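Local coordinates for protein 2-pyrone-4,6-dicarboxylic acid hydrolase, putative (Pseudomonas putida, PDB 2FFI) that probably hydrolyses the lactone ring of 2-pyrone-4,6-dicarboxylate, as a TIM-barrel member of the amidohydrolase family, at residues A[16-21]-A[195-200]; A[52-57]-A[231-236]; A[253-258]-A[263-268]. All coordinates share one frame; numbering follows the deposited sequence.

Contact 1. Residues A[16-21]-A[195-200]; sequences DSHAHV and WVKVSG. With PO4 (phosphate ion), chain C.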
loop_
_atom_site.group_PDB
_atom_site.type_symbol
_atom_site.label_atom_id
_atom_site.label_comp_id
_atom_site.label_asym_id
_atom_site.label_seq_id
_atom_site.Cartn_x
_atom_site.Cartn_y
_atom_site.Cartn_z
ATOM N N ASP A 16 1.201 7.373 7.706
ATOM C CA ASP A 16 0.417 6.158 7.437
ATOM C C ASP A 16 0.443 5.861 5.939
ATOM O O ASP A 16 -0.089 6.635 5.160
ATOM C CB ASP A 16 -1.053 6.355 7.871
ATOM C CG ASP A 16 -1.988 5.265 7.337
ATOM O OD1 ASP A 16 -3.223 5.400 7.537
ATOM O OD2 ASP A 16 -1.495 4.273 6.729
ATOM N N SER A 17 1.050 4.756 5.526
ATOM C CA SER A 17 1.052 4.430 4.103
ATOM C C SER A 17 -0.096 3.451 3.875
ATOM O O SER A 17 -0.384 2.626 4.725
ATOM C CB SER A 17 2.390 3.809 3.675
ATOM O OG SER A 17 2.648 2.601 4.360
ATOM N N HIS A 18 -0.782 3.565 2.750
ATOM C CA HIS A 18 -1.904 2.667 2.445
ATOM C C HIS A 18 -3.190 2.908 3.258
ATOM O O HIS A 18 -3.265 2.616 4.445
ATOM C CB HIS A 18 -1.477 1.205 2.607
ATOM C CG HIS A 18 -2.189 0.272 1.684
ATOM N ND1 HIS A 18 -3.518 -0.061 1.839
ATOM C CD2 HIS A 18 -1.761 -0.389 0.585
ATOM C CE1 HIS A 18 -3.876 -0.891 0.876
ATOM N NE2 HIS A 18 -2.828 -1.106 0.101
ATOM N N ALA A 19 -4.208 3.422 2.583
ATOM C CA ALA A 19 -5.500 3.704 3.196
ATOM C C ALA A 19 -6.486 4.092 2.080
ATOM O O ALA A 19 -6.071 4.555 1.021
ATOM C CB ALA A 19 -5.356 4.835 4.208
ATOM N N HIS A 20 -7.781 3.920 2.322
ATOM C CA HIS A 20 -8.792 4.234 1.323
ATOM C C HIS A 20 -9.847 5.215 1.831
ATOM O O HIS A 20 -10.124 5.261 3.025
ATOM C CB HIS A 20 -9.506 2.945 0.891
ATOM C CG HIS A 20 -8.584 1.859 0.454
ATOM N ND1 HIS A 20 -7.798 1.969 -0.675
ATOM C CD2 HIS A 20 -8.267 0.670 1.020
ATOM C CE1 HIS A 20 -7.031 0.901 -0.776
ATOM N NE2 HIS A 20 -7.294 0.098 0.241
ATOM N N VAL A 21 -10.425 5.996 0.922
ATOM C CA VAL A 21 -11.498 6.916 1.271
ATOM C C VAL A 21 -12.507 6.868 0.127
ATOM O O VAL A 21 -12.131 6.675 -1.026
ATOM C CB VAL A 21 -11.003 8.406 1.512
ATOM C CG1 VAL A 21 -10.026 8.449 2.667
ATOM C CG2 VAL A 21 -10.385 9.009 0.238
ATOM N N TRP A 195 10.256 -2.459 -2.079
ATOM C CA TRP A 195 9.667 -2.082 -0.804
ATOM C C TRP A 195 8.589 -3.073 -0.447
ATOM O O TRP A 195 7.913 -3.638 -1.312
ATOM C CB TRP A 195 9.029 -0.697 -0.892
ATOM C CG TRP A 195 9.984 0.414 -0.715
ATOM C CD1 TRP A 195 10.244 1.099 0.434
ATOM C CD2 TRP A 195 10.848 0.953 -1.709
ATOM N NE1 TRP A 195 11.230 2.037 0.221
ATOM C CE2 TRP A 195 11.619 1.964 -1.086
ATOM C CE3 TRP A 195 11.057 0.673 -3.062
ATOM C CZ2 TRP A 195 12.573 2.700 -1.776
ATOM C CZ3 TRP A 195 12.009 1.402 -3.749
ATOM C CH2 TRP A 195 12.759 2.405 -3.105
ATOM N N VAL A 196 8.423 -3.274 0.847
ATOM C CA VAL A 196 7.416 -4.179 1.327
ATOM C C VAL A 196 6.651 -3.501 2.456
ATOM O O VAL A 196 7.243 -2.955 3.393
ATOM C CB VAL A 196 8.054 -5.479 1.822
ATOM C CG1 VAL A 196 9.186 -5.153 2.766
ATOM C CG2 VAL A 196 7.001 -6.344 2.504
ATOM N N LYS A 197 5.327 -3.524 2.344
ATOM C CA LYS A 197 4.462 -2.918 3.343
ATOM C C LYS A 197 4.013 -3.913 4.399
ATOM O O LYS A 197 3.542 -5.010 4.089
ATOM C CB LYS A 197 3.224 -2.290 2.689
ATOM C CG LYS A 197 3.405 -0.843 2.302
ATOM C CD LYS A 197 2.082 -0.116 2.067
ATOM C CE LYS A 197 1.700 -0.080 0.595
ATOM N NZ LYS A 197 0.835 1.086 0.245
ATOM N N VAL A 198 4.188 -3.520 5.656
ATOM C CA VAL A 198 3.775 -4.333 6.787
ATOM C C VAL A 198 2.444 -3.722 7.254
ATOM O O VAL A 198 2.402 -2.740 7.988
ATOM C CB VAL A 198 4.859 -4.313 7.903
ATOM C CG1 VAL A 198 5.646 -3.023 7.858
ATOM C CG2 VAL A 198 4.210 -4.497 9.272
ATOM N N SER A 199 1.356 -4.308 6.777
ATOM C CA SER A 199 0.017 -3.828 7.078
ATOM C C SER A 199 -1.054 -4.903 6.919
ATOM O O SER A 199 -0.856 -5.922 6.253
ATOM C CB SER A 199 -0.332 -2.633 6.170
ATOM O OG SER A 199 -0.266 -2.965 4.786
ATOM N N GLY A 200 -2.201 -4.646 7.530
ATOM C CA GLY A 200 -3.309 -5.577 7.453
ATOM C C GLY A 200 -2.921 -6.992 7.777
ATOM O O GLY A 200 -3.100 -7.883 6.954
HETATM P P PO4 C . -6.739 -3.263 0.223
HETATM O O1 PO4 C . -6.461 -2.289 -0.861
HETATM O O2 PO4 C . -7.237 -4.535 -0.360
HETATM O O3 PO4 C . -5.492 -3.530 0.979
HETATM O O4 PO4 C . -7.769 -2.701 1.131
#
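Lys197 carries this contact from strand 194-199, sending its long chain into the barrel towards Ser17 and His18, in the loop after the first strand. Its CD passes 3.6 Å from Ser17 OG, a hydroxyl that is itself hydrogen-bonded to Trp233 O. Beyond CD the chain has bent about the CG-CD bond (chi3 -96°), which turns the amine towards the imidazole. The two side chains cross at about a right angle, with Lys197 NZ 3.0 Å from His18 CD2, at the ring edge and near its plane. That is a carbon neighbour, not a hydrogen bond; the amine is paired with Glu141 in a salt bridge, while His18 NE2 makes a weak hydrogen bond to Asp166. An alanine in place of His18 would probably leave the end of Lys197 without the ring edge beside it, and Asp166 without its weak hydrogen-bond partner. Val198 points away, and its methyls pack on Phe168 and Leu268, the usual alternation of a barrel strand. Ser199 faces inward again, and its hydroxyl is hydrogen-bonded to His167 ND1; His167 NE2 is hydrogen-bonded to the phosphate. His18 and His20 form the HxH motif placed after the first strand in this superfamily. His20 NE2 holds the phosphate by two weak hydrogen bonds, to O4 and, at 2.8 Å, to O1. His18 CE1 lies 3.1 Å from O3. With Arg110 completing the grip, the chemistry is that of an anion site; the ion probably came from the crystallisation liquor, and its position is consistent with a pocket for a carboxylate of the presumed pyrone-dicarboxylate substrate.

Contact 2. Residues A[52-57]-A[231-236]; sequences HGFSHG and LMWGSD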
loop_
_atom_site.group_PDB
_atom_site.type_symbol
_atom_site.label_atom_id
_atom_site.label_comp_id
_atom_site.label_asym_id
_atom_site.label_seq_id
_atom_site.Cartn_x
_atom_site.Cartn_y
_atom_site.Cartn_z
ATOM N N HIS A 52 -4.609 8.951 16.517
ATOM C CA HIS A 52 -3.623 7.922 16.867
ATOM C C HIS A 52 -2.171 8.326 16.641
ATOM O O HIS A 52 -1.279 7.481 16.617
ATOM C CB HIS A 52 -3.920 6.615 16.116
ATOM C CG HIS A 52 -5.259 6.032 16.442
ATOM N ND1 HIS A 52 -6.439 6.622 16.043
ATOM C CD2 HIS A 52 -5.612 4.954 17.181
ATOM C CE1 HIS A 52 -7.458 5.937 16.526
ATOM N NE2 HIS A 52 -6.984 4.919 17.222
ATOM N N GLY A 53 -1.929 9.619 16.503
ATOM C CA GLY A 53 -0.574 10.063 16.265
ATOM C C GLY A 53 -0.404 10.522 14.833
ATOM O O GLY A 53 -0.490 11.710 14.548
ATOM N N PHE A 54 -0.177 9.579 13.926
ATOM C CA PHE A 54 0.024 9.867 12.499
ATOM C C PHE A 54 -0.527 11.204 12.026
ATOM O O PHE A 54 -1.665 11.549 12.303
ATOM C CB PHE A 54 -0.587 8.749 11.672
ATOM C CG PHE A 54 -0.334 7.400 12.240
ATOM C CD1 PHE A 54 -1.160 6.883 13.226
ATOM C CD2 PHE A 54 0.773 6.672 11.845
ATOM C CE1 PHE A 54 -0.884 5.647 13.811
ATOM C CE2 PHE A 54 1.059 5.446 12.416
ATOM C CZ PHE A 54 0.231 4.927 13.407
ATOM N N SER A 55 0.286 11.935 11.273
ATOM C CA SER A 55 -0.071 13.257 10.770
ATOM C C SER A 55 -0.217 13.315 9.249
ATOM O O SER A 55 -0.890 14.195 8.711
ATOM C CB SER A 55 1.005 14.268 11.195
ATOM O OG SER A 55 2.313 13.850 10.785
ATOM N N HIS A 56 0.426 12.382 8.559
ATOM C CA HIS A 56 0.391 12.344 7.109
ATOM C C HIS A 56 -0.039 10.952 6.699
ATOM O O HIS A 56 0.171 9.988 7.446
ATOM C CB HIS A 56 1.779 12.677 6.557
ATOM C CG HIS A 56 2.166 14.115 6.735
ATOM N ND1 HIS A 56 1.808 15.100 5.837
ATOM C CD2 HIS A 56 2.847 14.745 7.724
ATOM C CE1 HIS A 56 2.251 16.269 6.262
ATOM N NE2 HIS A 56 2.886 16.081 7.404
ATOM N N GLY A 57 -0.642 10.836 5.520
ATOM C CA GLY A 57 -1.100 9.538 5.060
ATOM C C GLY A 57 -1.081 9.420 3.551
ATOM O O GLY A 57 -0.939 10.416 2.850
ATOM N N LEU A 231 10.861 -1.056 4.748
ATOM C CA LEU A 231 9.620 -1.528 5.339
ATOM C C LEU A 231 8.835 -0.359 5.932
ATOM O O LEU A 231 9.392 0.469 6.652
ATOM C CB LEU A 231 9.917 -2.562 6.419
ATOM C CG LEU A 231 10.320 -3.954 5.914
ATOM C CD1 LEU A 231 11.631 -3.862 5.203
ATOM C CD2 LEU A 231 10.443 -4.943 7.077
HETATM N N MSE A 232 7.544 -0.282 5.622
HETATM C CA MSE A 232 6.711 0.794 6.148
HETATM C C MSE A 232 5.368 0.260 6.623
HETATM O O MSE A 232 4.831 -0.690 6.052
HETATM C CB MSE A 232 6.475 1.864 5.088
HETATM C CG MSE A 232 5.531 1.444 3.997
HETATM SE SE MSE A 232 5.907 2.399 2.367
HETATM C CE MSE A 232 6.757 0.959 1.434
ATOM N N TRP A 233 4.824 0.883 7.661
ATOM C CA TRP A 233 3.543 0.456 8.213
ATOM C C TRP A 233 2.326 1.097 7.572
ATOM O O TRP A 233 2.321 2.289 7.274
ATOM C CB TRP A 233 3.487 0.744 9.715
ATOM C CG TRP A 233 2.158 0.417 10.343
ATOM C CD1 TRP A 233 1.770 -0.781 10.875
ATOM C CD2 TRP A 233 1.044 1.319 10.522
ATOM N NE1 TRP A 233 0.486 -0.676 11.378
ATOM C CE2 TRP A 233 0.024 0.598 11.178
ATOM C CE3 TRP A 233 0.814 2.666 10.190
ATOM C CZ2 TRP A 233 -1.202 1.175 11.517
ATOM C CZ3 TRP A 233 -0.419 3.244 10.524
ATOM C CH2 TRP A 233 -1.408 2.496 11.185
ATOM N N GLY A 234 1.283 0.297 7.389
ATOM C CA GLY A 234 0.042 0.806 6.831
ATOM C C GLY A 234 -1.139 0.475 7.730
ATOM O O GLY A 234 -1.104 -0.515 8.443
ATOM N N SER A 235 -2.180 1.293 7.731
ATOM C CA SER A 235 -3.320 0.985 8.572
ATOM C C SER A 235 -4.308 0.148 7.757
ATOM O O SER A 235 -4.982 -0.744 8.286
ATOM C CB SER A 235 -4.000 2.268 9.047
ATOM O OG SER A 235 -4.463 3.047 7.952
ATOM N N ASP A 236 -4.395 0.450 6.467
ATOM C CA ASP A 236 -5.292 -0.257 5.562
ATOM C C ASP A 236 -6.746 0.107 5.810
ATOM O O ASP A 236 -7.658 -0.601 5.385
ATOM C CB ASP A 236 -5.126 -1.768 5.699
ATOM C CG ASP A 236 -5.742 -2.510 4.548
ATOM O OD1 ASP A 236 -6.059 -3.705 4.700
ATOM O OD2 ASP A 236 -5.895 -1.885 3.479
#
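Two first torsions bring Phe54 and Trp233 together: Phe54 sets CG opposite its carbonyl carbon (chi1 -41°), and Trp233 swings its indole opposite its backbone N (chi1 176°). The setting is the outer layer of a TIM barrel. Trp233 stands on strand 231-234, the last of the barrel, and Phe54 lies in the loop that leads from helix 42-51 into strand 56-57. The two rings are buried. Their planes lie within 18° of each other, but the rings are displaced so far, with centroids 4.7 Å apart, that little of one covers the other. Phe54 CE2 comes 3.3 Å from Trp233 CZ3, and Phe54 CZ lies 3.7 Å from Trp233 CH2, an entirely apolar meeting. Large flat apolar residues suit both places, because together they reach from loop to strand alongside helix 248-258, where Val252 touches Phe54 and Phe248 touches Trp233; Phe255 adds an edge-to-face partner for the indole. His52 CB sits at the edge of the Phe54 ring, in its plane. On the other partner, the backbone N of Ser235 sits 3.7 Å over one face of the Trp233 indole, nearer its border than its middle.

Contact 3. Residues A[253-258]-A[263-268]; sequences EQFEAL and QLRQAL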
loop_
_atom_site.group_PDB
_atom_site.type_symbol
_atom_site.label_atom_id
_atom_site.label_comp_id
_atom_site.label_asym_id
_atom_site.label_seq_id
_atom_site.Cartn_x
_atom_site.Cartn_y
_atom_site.Cartn_z
ATOM N N GLU A 253 -2.687 -1.056 17.670
ATOM C CA GLU A 253 -2.476 -1.978 18.778
ATOM C C GLU A 253 -1.739 -3.232 18.313
ATOM O O GLU A 253 -0.959 -3.809 19.069
ATOM C CB GLU A 253 -3.822 -2.361 19.376
ATOM C CG GLU A 253 -4.491 -1.234 20.170
ATOM C CD GLU A 253 -5.835 -1.640 20.760
ATOM O OE1 GLU A 253 -6.066 -2.863 20.939
ATOM O OE2 GLU A 253 -6.653 -0.733 21.055
ATOM N N GLN A 254 -1.999 -3.661 17.078
ATOM C CA GLN A 254 -1.317 -4.824 16.521
ATOM C C GLN A 254 0.095 -4.410 16.146
ATOM O O GLN A 254 1.012 -5.231 16.113
ATOM C CB GLN A 254 -1.996 -5.324 15.253
ATOM C CG GLN A 254 -3.287 -6.073 15.413
ATOM C CD GLN A 254 -3.869 -6.440 14.058
ATOM O OE1 GLN A 254 -4.116 -5.564 13.230
ATOM N NE2 GLN A 254 -4.082 -7.739 13.822
ATOM N N PHE A 255 0.269 -3.139 15.815
ATOM C CA PHE A 255 1.599 -2.670 15.460
ATOM C C PHE A 255 2.423 -2.679 16.733
ATOM O O PHE A 255 3.508 -3.258 16.776
ATOM C CB PHE A 255 1.526 -1.266 14.862
ATOM C CG PHE A 255 2.833 -0.557 14.832
ATOM C CD1 PHE A 255 3.135 0.400 15.798
ATOM C CD2 PHE A 255 3.771 -0.857 13.861
ATOM C CE1 PHE A 255 4.354 1.046 15.801
ATOM C CE2 PHE A 255 4.994 -0.216 13.854
ATOM C CZ PHE A 255 5.286 0.738 14.828
ATOM N N GLU A 256 1.880 -2.060 17.776
ATOM C CA GLU A 256 2.546 -2.000 19.069
ATOM C C GLU A 256 2.882 -3.420 19.528
ATOM O O GLU A 256 3.897 -3.650 20.175
ATOM C CB GLU A 256 1.616 -1.347 20.081
ATOM C CG GLU A 256 0.943 -0.087 19.571
ATOM C CD GLU A 256 1.647 1.176 20.015
ATOM O OE1 GLU A 256 2.765 1.455 19.520
ATOM O OE2 GLU A 256 1.073 1.886 20.876
ATOM N N ALA A 257 2.028 -4.371 19.173
ATOM C CA ALA A 257 2.238 -5.757 19.572
ATOM C C ALA A 257 3.453 -6.415 18.928
ATOM O O ALA A 257 4.092 -7.263 19.550
ATOM C CB ALA A 257 0.984 -6.588 19.280
ATOM N N LEU A 258 3.762 -6.050 17.687
ATOM C CA LEU A 258 4.907 -6.629 16.993
ATOM C C LEU A 258 6.141 -6.541 17.872
ATOM O O LEU A 258 7.022 -7.392 17.796
ATOM C CB LEU A 258 5.166 -5.892 15.678
ATOM C CG LEU A 258 4.090 -5.999 14.593
ATOM C CD1 LEU A 258 4.457 -5.098 13.426
ATOM C CD2 LEU A 258 3.960 -7.437 14.142
ATOM N N GLN A 263 13.946 2.190 17.049
ATOM C CA GLN A 263 14.535 2.475 15.734
ATOM C C GLN A 263 13.647 2.086 14.559
ATOM O O GLN A 263 13.360 2.907 13.688
ATOM C CB GLN A 263 15.868 1.750 15.558
ATOM C CG GLN A 263 17.011 2.320 16.340
ATOM C CD GLN A 263 18.337 1.866 15.798
ATOM O OE1 GLN A 263 18.647 2.087 14.628
ATOM N NE2 GLN A 263 19.130 1.221 16.642
ATOM N N LEU A 264 13.239 0.820 14.538
ATOM C CA LEU A 264 12.397 0.280 13.478
ATOM C C LEU A 264 11.072 1.013 13.386
ATOM O O LEU A 264 10.584 1.291 12.284
ATOM C CB LEU A 264 12.128 -1.204 13.716
ATOM C CG LEU A 264 12.310 -2.146 12.528
ATOM C CD1 LEU A 264 11.845 -3.535 12.941
ATOM C CD2 LEU A 264 11.534 -1.643 11.322
ATOM N N ARG A 265 10.488 1.324 14.540
ATOM C CA ARG A 265 9.212 2.033 14.577
ATOM C C ARG A 265 9.305 3.380 13.875
ATOM O O ARG A 265 8.347 3.820 13.248
ATOM C CB ARG A 265 8.733 2.249 16.025
ATOM C CG ARG A 265 8.388 0.974 16.798
ATOM C CD ARG A 265 7.271 1.214 17.810
ATOM N NE ARG A 265 7.573 2.322 18.712
ATOM C CZ ARG A 265 8.538 2.298 19.625
ATOM N NH1 ARG A 265 9.294 1.212 19.757
ATOM N NH2 ARG A 265 8.754 3.363 20.392
ATOM N N GLN A 266 10.452 4.038 13.993
ATOM C CA GLN A 266 10.629 5.328 13.350
ATOM C C GLN A 266 10.761 5.133 11.852
ATOM O O GLN A 266 10.411 6.012 11.069
ATOM C CB GLN A 266 11.849 6.056 13.928
ATOM C CG GLN A 266 11.619 6.563 15.357
ATOM C CD GLN A 266 10.526 7.631 15.431
ATOM O OE1 GLN A 266 10.703 8.757 14.937
ATOM N NE2 GLN A 266 9.385 7.282 16.041
ATOM N N ALA A 267 11.253 3.965 11.457
ATOM C CA ALA A 267 11.396 3.639 10.046
ATOM C C ALA A 267 10.029 3.237 9.487
ATOM O O ALA A 267 9.619 3.712 8.438
ATOM C CB ALA A 267 12.382 2.494 9.869
ATOM N N LEU A 268 9.318 2.375 10.206
ATOM C CA LEU A 268 8.031 1.914 9.740
ATOM C C LEU A 268 6.936 2.956 9.817
ATOM O O LEU A 268 5.950 2.883 9.064
ATOM C CB LEU A 268 7.599 0.675 10.525
ATOM C CG LEU A 268 8.501 -0.564 10.488
ATOM C CD1 LEU A 268 7.913 -1.628 11.399
ATOM C CD2 LEU A 268 8.648 -1.089 9.078
#
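Arg265 lays the carbon part of its chain against Phe255 before turning its charged end aside. At the root, Arg265 CB is 3.9 Å from Phe255 CZ. Next, Arg265 CG comes to 3.7 Å from the same CZ, and Arg265 CD moves on to Phe255 CE1, at 3.5 Å. The two side chains cross at about a right angle. Helices 248-258 and 262-276 are joined here by a short turn into a helical hairpin, packed against the outside of the TIM barrel, and the arginine lies at its partly exposed margin. Bends about the CB-CG and CG-CD bonds carry the Arg265 tip towards that turn. Arg265 NE lies 5.0 Å from Glu256 OE1, opposite charges that are near but not in contact, and NH1 is hydrogen-bonded to Cys260 O within the turn. The guanidinium plane stands 66° from that of the ring. An arginine suits this margin because its aliphatic half can cover an aromatic while its polar half ties down the connection. Deeper in, Leu268 brings CD1 to the edge of the buried Phe255 ring, 4.1 Å from CE2, near the ring plane.

The three contacts run outward through one barrel, from contact 1 near the centre of the chain, through contact 2, to contact 3 at the outer helices. Centres of contacts 1 and 2 are about 7 Å apart, those of 2 and 3 about 10 Å, and those of 1 and 3 about 13 Å. Contacts 1 and 2 interlock along the sequence, their segments alternating, and use neighbouring parallel strands, 194-199 and 231-234; a probable hydrogen bond between Asp16 OD1 and Ser235 OG, 2.7 Å apart, joins them. Contact 3 follows both. Its second helix is tied to contact 2 by a probable hydrogen bond between Trp233 N and Leu268 O. The anion site is thus joined to the barrel's outer helical layer by direct contacts.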